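Long-range contact in putative hexose oxidase (Nonomuraea sp. ATCC 39727, PDB 5AWV), which probably oxidises the sugar of a glycopeptide antibiotic with a bound flavin-adenine dinucleotide, and is seen here holding teicoplanin: residues 292-306 with 390-402. Sequence-based numbering, arbitrary orientation.
With T55 (8-methylnonanoic acid), chain Z.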
loop_
_atom_site.group_PDB
_atom_site.type_symbol
_atom_site.label_atom_id
_atom_site.label_comp_id
_atom_site.label_asym_id
_atom_site.label_seq_id
_atom_site.Cartn_x
_atom_site.Cartn_y
_atom_site.Cartn_z
ATOM N N TRP A 292 -10.407 14.925 -7.330
ATOM C CA TRP A 292 -9.815 14.592 -6.072
ATOM C C TRP A 292 -8.904 15.700 -5.590
ATOM O O TRP A 292 -8.255 16.395 -6.354
ATOM C CB TRP A 292 -8.953 13.315 -6.247
ATOM C CG TRP A 292 -8.234 12.902 -4.971
ATOM C CD1 TRP A 292 -8.711 12.136 -3.929
ATOM C CD2 TRP A 292 -6.878 13.181 -4.666
ATOM N NE1 TRP A 292 -7.758 11.975 -2.981
ATOM C CE2 TRP A 292 -6.603 12.584 -3.403
ATOM C CE3 TRP A 292 -5.869 13.878 -5.322
ATOM C CZ2 TRP A 292 -5.373 12.732 -2.762
ATOM C CZ3 TRP A 292 -4.636 14.051 -4.668
ATOM C CH2 TRP A 292 -4.384 13.434 -3.429
ATOM N N SER A 293 -8.873 15.850 -4.292
ATOM C CA SER A 293 -7.978 16.808 -3.657
ATOM C C SER A 293 -7.578 16.345 -2.316
ATOM O O SER A 293 -8.210 15.464 -1.719
ATOM C CB SER A 293 -8.673 18.184 -3.572
ATOM O OG SER A 293 -9.760 18.142 -2.669
ATOM N N GLN A 294 -6.496 16.910 -1.830
ATOM C CA GLN A 294 -6.238 16.762 -0.427
ATOM C C GLN A 294 -5.746 18.001 0.262
ATOM O O GLN A 294 -4.865 18.661 -0.263
ATOM C CB GLN A 294 -5.276 15.588 -0.154
ATOM C CG GLN A 294 -3.896 15.670 -0.604
ATOM C CD GLN A 294 -3.065 14.438 -0.109
ATOM O OE1 GLN A 294 -3.575 13.383 0.162
ATOM N NE2 GLN A 294 -1.789 14.614 -0.006
ATOM N N LEU A 295 -6.319 18.270 1.407
ATOM C CA LEU A 295 -5.994 19.438 2.185
ATOM C C LEU A 295 -4.924 19.102 3.166
ATOM O O LEU A 295 -5.133 18.366 4.077
ATOM C CB LEU A 295 -7.257 20.056 2.793
ATOM C CG LEU A 295 -7.068 21.325 3.681
ATOM C CD1 LEU A 295 -6.419 22.495 2.918
ATOM C CD2 LEU A 295 -8.342 21.756 4.323
ATOM N N MET A 296 -3.742 19.675 2.970
ATOM C CA MET A 296 -2.585 19.327 3.742
ATOM C C MET A 296 -2.287 20.507 4.672
ATOM O O MET A 296 -1.963 21.579 4.184
ATOM C CB MET A 296 -1.450 19.037 2.840
ATOM C CG MET A 296 -1.715 17.853 1.838
ATOM S SD MET A 296 -0.607 17.882 0.412
ATOM C CE MET A 296 0.760 17.129 1.231
ATOM N N ILE A 297 -2.487 20.297 5.961
ATOM C CA ILE A 297 -2.410 21.323 6.964
ATOM C C ILE A 297 -1.132 20.988 7.727
ATOM O O ILE A 297 -1.158 20.343 8.774
ATOM C CB ILE A 297 -3.616 21.372 7.868
ATOM C CG1 ILE A 297 -4.924 21.410 7.087
ATOM C CG2 ILE A 297 -3.533 22.570 8.812
ATOM C CD1 ILE A 297 -6.105 21.092 7.939
ATOM N N GLY A 298 -0.020 21.484 7.194
ATOM C CA GLY A 298 1.301 21.163 7.681
ATOM C C GLY A 298 2.128 22.409 7.968
ATOM O O GLY A 298 1.794 23.496 7.494
ATOM N N ASN A 299 3.164 22.251 8.803
ATOM C CA ASN A 299 4.225 23.294 8.856
ATOM C C ASN A 299 5.141 23.202 7.630
ATOM O O ASN A 299 5.231 22.155 6.916
ATOM C CB ASN A 299 5.002 23.325 10.198
ATOM C CG ASN A 299 5.847 22.071 10.413
ATOM O OD1 ASN A 299 5.384 20.961 10.195
ATOM N ND2 ASN A 299 7.096 22.244 10.767
ATOM N N GLU A 300 5.782 24.335 7.351
ATOM C CA GLU A 300 6.731 24.478 6.205
ATOM C C GLU A 300 8.099 23.938 6.603
ATOM O O GLU A 300 8.641 24.337 7.625
ATOM C CB GLU A 300 6.963 25.943 5.817
ATOM C CG GLU A 300 5.775 26.885 5.935
ATOM C CD GLU A 300 5.118 27.154 4.601
ATOM O OE1 GLU A 300 5.827 27.638 3.679
ATOM O OE2 GLU A 300 3.893 26.897 4.501
ATOM N N VAL A 301 8.648 23.047 5.792
ATOM C CA VAL A 301 9.937 22.462 6.015
ATOM C C VAL A 301 10.821 22.706 4.760
ATOM O O VAL A 301 10.570 22.106 3.695
ATOM C CB VAL A 301 9.826 20.942 6.312
ATOM C CG1 VAL A 301 11.204 20.329 6.580
ATOM C CG2 VAL A 301 8.879 20.684 7.489
ATOM N N PRO A 302 11.888 23.541 4.894
ATOM C CA PRO A 302 12.875 23.914 3.853
ATOM C C PRO A 302 12.935 23.134 2.533
ATOM O O PRO A 302 12.442 23.646 1.510
ATOM C CB PRO A 302 14.185 23.806 4.612
ATOM C CG PRO A 302 13.825 24.375 5.942
ATOM C CD PRO A 302 12.363 24.039 6.198
ATOM N N GLY A 303 13.499 21.929 2.515
ATOM C CA GLY A 303 13.705 21.242 1.229
ATOM C C GLY A 303 12.691 20.145 1.003
ATOM O O GLY A 303 12.927 19.233 0.214
ATOM N N MET A 304 11.553 20.218 1.690
ATOM C CA MET A 304 10.567 19.136 1.659
ATOM C C MET A 304 9.382 19.690 0.852
ATOM O O MET A 304 8.573 20.494 1.358
ATOM C CB MET A 304 10.189 18.764 3.099
ATOM C CG MET A 304 9.206 17.614 3.273
ATOM S SD MET A 304 8.596 17.417 4.991
ATOM C CE MET A 304 7.105 16.413 4.700
ATOM N N GLY A 305 9.282 19.281 -0.410
ATOM C CA GLY A 305 8.244 19.830 -1.280
ATOM C C GLY A 305 6.798 19.538 -0.835
ATOM O O GLY A 305 5.888 20.300 -1.145
ATOM N N GLU A 306 6.583 18.470 -0.080
ATOM C CA GLU A 306 5.230 18.052 0.275
ATOM C C GLU A 306 4.836 18.678 1.625
ATOM O O GLU A 306 3.775 18.407 2.172
ATOM C CB GLU A 306 5.210 16.511 0.315
ATOM C CG GLU A 306 4.053 15.775 -0.365
ATOM C CD GLU A 306 3.707 16.130 -1.829
ATOM O OE1 GLU A 306 3.987 15.335 -2.767
ATOM O OE2 GLU A 306 3.007 17.137 -2.036
ATOM N N MET A 390 3.377 23.727 18.208
ATOM C CA MET A 390 4.255 22.644 17.762
ATOM C C MET A 390 5.719 23.047 17.848
ATOM O O MET A 390 6.511 22.855 16.922
ATOM C CB MET A 390 3.800 22.150 16.356
ATOM C CG MET A 390 3.915 23.065 15.177
ATOM S SD MET A 390 2.822 22.399 13.833
ATOM C CE MET A 390 3.930 21.222 13.185
ATOM N N ASP A 391 6.086 23.647 18.979
ATOM C CA ASP A 391 7.478 23.987 19.206
ATOM C C ASP A 391 8.264 22.693 19.403
ATOM O O ASP A 391 7.858 21.818 20.146
ATOM C CB ASP A 391 7.625 24.896 20.435
ATOM C CG ASP A 391 7.160 26.353 20.153
ATOM O OD1 ASP A 391 7.167 26.779 18.965
ATOM O OD2 ASP A 391 6.794 27.077 21.120
ATOM N N GLY A 392 9.353 22.595 18.681
ATOM C CA GLY A 392 10.223 21.425 18.715
ATOM C C GLY A 392 9.808 20.330 17.739
ATOM O O GLY A 392 10.505 19.343 17.604
ATOM N N ILE A 393 8.714 20.527 17.020
ATOM C CA ILE A 393 8.205 19.506 16.106
ATOM C C ILE A 393 8.750 19.781 14.757
ATOM O O ILE A 393 8.490 20.858 14.203
ATOM C CB ILE A 393 6.669 19.510 16.053
ATOM C CG1 ILE A 393 6.124 19.420 17.458
ATOM C CG2 ILE A 393 6.184 18.417 15.073
ATOM C CD1 ILE A 393 6.654 18.181 18.208
ATOM N N ASP A 394 9.552 18.853 14.226
ATOM C CA ASP A 394 10.114 18.983 12.908
ATOM C C ASP A 394 9.084 19.064 11.784
ATOM O O ASP A 394 9.164 19.940 10.911
ATOM C CB ASP A 394 11.080 17.824 12.589
ATOM C CG ASP A 394 12.362 17.822 13.460
ATOM O OD1 ASP A 394 12.603 18.810 14.163
ATOM O OD2 ASP A 394 13.091 16.805 13.449
ATOM N N TYR A 395 8.155 18.099 11.749
ATOM C CA TYR A 395 7.005 18.152 10.812
ATOM C C TYR A 395 5.830 17.600 11.504
ATOM O O TYR A 395 5.952 16.605 12.206
ATOM C CB TYR A 395 7.236 17.323 9.547
ATOM C CG TYR A 395 6.034 17.328 8.597
ATOM C CD1 TYR A 395 5.697 18.478 7.885
ATOM C CD2 TYR A 395 5.272 16.166 8.366
ATOM C CE1 TYR A 395 4.602 18.525 7.030
ATOM C CE2 TYR A 395 4.196 16.172 7.481
ATOM C CZ TYR A 395 3.837 17.335 6.844
ATOM O OH TYR A 395 2.795 17.352 5.973
ATOM N N GLY A 396 4.725 18.341 11.428
ATOM C CA GLY A 396 3.488 17.909 11.957
ATOM C C GLY A 396 2.419 18.376 10.996
ATOM O O GLY A 396 2.513 19.507 10.435
ATOM N N ALA A 397 1.402 17.519 10.763
ATOM C CA ALA A 397 0.363 17.867 9.808
ATOM C C ALA A 397 -0.945 17.099 10.035
ATOM O O ALA A 397 -0.958 15.988 10.672
ATOM C CB ALA A 397 0.868 17.688 8.392
ATOM N N VAL A 398 -2.041 17.709 9.579
ATOM C CA VAL A 398 -3.329 17.013 9.376
ATOM C C VAL A 398 -3.627 17.052 7.897
ATOM O O VAL A 398 -3.658 18.158 7.296
ATOM C CB VAL A 398 -4.455 17.680 10.135
ATOM C CG1 VAL A 398 -5.802 16.975 9.842
ATOM C CG2 VAL A 398 -4.116 17.650 11.603
ATOM N N TRP A 399 -3.810 15.886 7.278
ATOM C CA TRP A 399 -4.195 15.784 5.870
ATOM C C TRP A 399 -5.641 15.251 5.783
ATOM O O TRP A 399 -5.966 14.261 6.466
ATOM C CB TRP A 399 -3.292 14.812 5.089
ATOM C CG TRP A 399 -1.891 15.216 4.950
ATOM C CD1 TRP A 399 -1.263 16.276 5.552
ATOM C CD2 TRP A 399 -0.896 14.556 4.159
ATOM N NE1 TRP A 399 0.041 16.309 5.183
ATOM C CE2 TRP A 399 0.296 15.267 4.319
ATOM C CE3 TRP A 399 -0.920 13.449 3.303
ATOM C CZ2 TRP A 399 1.483 14.889 3.675
ATOM C CZ3 TRP A 399 0.251 13.078 2.639
ATOM C CH2 TRP A 399 1.440 13.779 2.852
ATOM N N LEU A 400 -6.464 15.911 4.981
ATOM C CA LEU A 400 -7.849 15.558 4.799
ATOM C C LEU A 400 -7.926 15.134 3.329
ATOM O O LEU A 400 -7.738 15.951 2.414
ATOM C CB LEU A 400 -8.730 16.728 5.103
ATOM C CG LEU A 400 -8.752 17.155 6.600
ATOM C CD1 LEU A 400 -8.806 18.651 6.741
ATOM C CD2 LEU A 400 -9.936 16.527 7.294
ATOM N N ILE A 401 -8.047 13.821 3.092
ATOM C CA ILE A 401 -7.837 13.221 1.772
ATOM C C ILE A 401 -9.176 12.862 1.196
ATOM O O ILE A 401 -9.941 12.129 1.871
ATOM C CB ILE A 401 -6.970 11.939 1.954
ATOM C CG1 ILE A 401 -5.641 12.242 2.727
ATOM C CG2 ILE A 401 -6.616 11.284 0.657
ATOM C CD1 ILE A 401 -4.968 10.939 3.212
ATOM N N GLY A 402 -9.465 13.391 0.013
ATOM C CA GLY A 402 -10.713 13.113 -0.735
ATOM C C GLY A 402 -10.964 11.616 -0.908
ATOM O O GLY A 402 -10.064 10.913 -1.256
HETATM C CAD T55 Z . 10.461 15.977 9.954
HETATM C CAE T55 Z . 11.258 15.338 8.846
HETATM C CAG T55 Z . 10.375 15.092 7.624
HETATM C CAH T55 Z . 9.324 14.023 7.944
HETATM C CAI T55 Z . 8.296 13.909 6.825
HETATM C CAJ T55 Z . 7.266 12.823 7.146
HETATM C CAK T55 Z . 6.587 12.424 5.856
HETATM C CAL T55 Z . 5.687 11.189 6.027
HETATM C CAF T55 Z . 12.401 16.267 8.498
HETATM C C T55 Z . 4.946 10.955 4.703
HETATM O O T55 Z . 5.144 11.658 3.686
HETATM O O HOH W 1 -9.555 16.804 0.448
HETATM O O HOH W 2 2.062 19.335 4.507
#
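M304 runs out fully extended, CG anti to the backbone N (chi1 -178°), and Y395 swings its ring out with the same first torsion (chi1 178°), which sets the methionine methyl squarely over the ring: CE of M304 stands 3.8 Å from the Y395 ring centroid, nearly on the normal. M296 makes a second Met-aromatic contact, with W399. Its chain bends at chi3 (81°) and lays CE over the six-membered ring of W399, 3.4 Å from CZ2 and offset toward the rim. The two aromatic residues are tied together as well, W399 NE1 donating to Y395 OH (3.0 Å) close to the indole plane, while that hydroxyl donates to a water that in turn binds E306 O. These bonds hold the phenol in place.

Where the strand 292-298 ends, N299 still bonds G396 O through its backbone N, and its side chain adds two more bonds: OD1 accepts from G396 N at 3.0 Å, and ND2 gives a straight bond to D394 O (3.1 Å), approaching from above that carbonyl's plane. Between strands 292-298 and 395-402, regular antiparallel bonds join L295 with L400 and I297 with V398, and L295, I297, V398 and L400 pack on the sheet face turned away from the aromatics. The 8-methylnonanoic acid chain passes M304 and Y395, its CAI 3.5 Å from M304 CE; D394 CB also touches it. E306 grips the bound peptide's backbone, and W399 touches its aminoglucuronic acid. Here the middle strand of a seven-stranded antiparallel sheet and its neighbour form part of the teicoplanin site, with M304, D394 and Y395 lining its acyl-chain pocket.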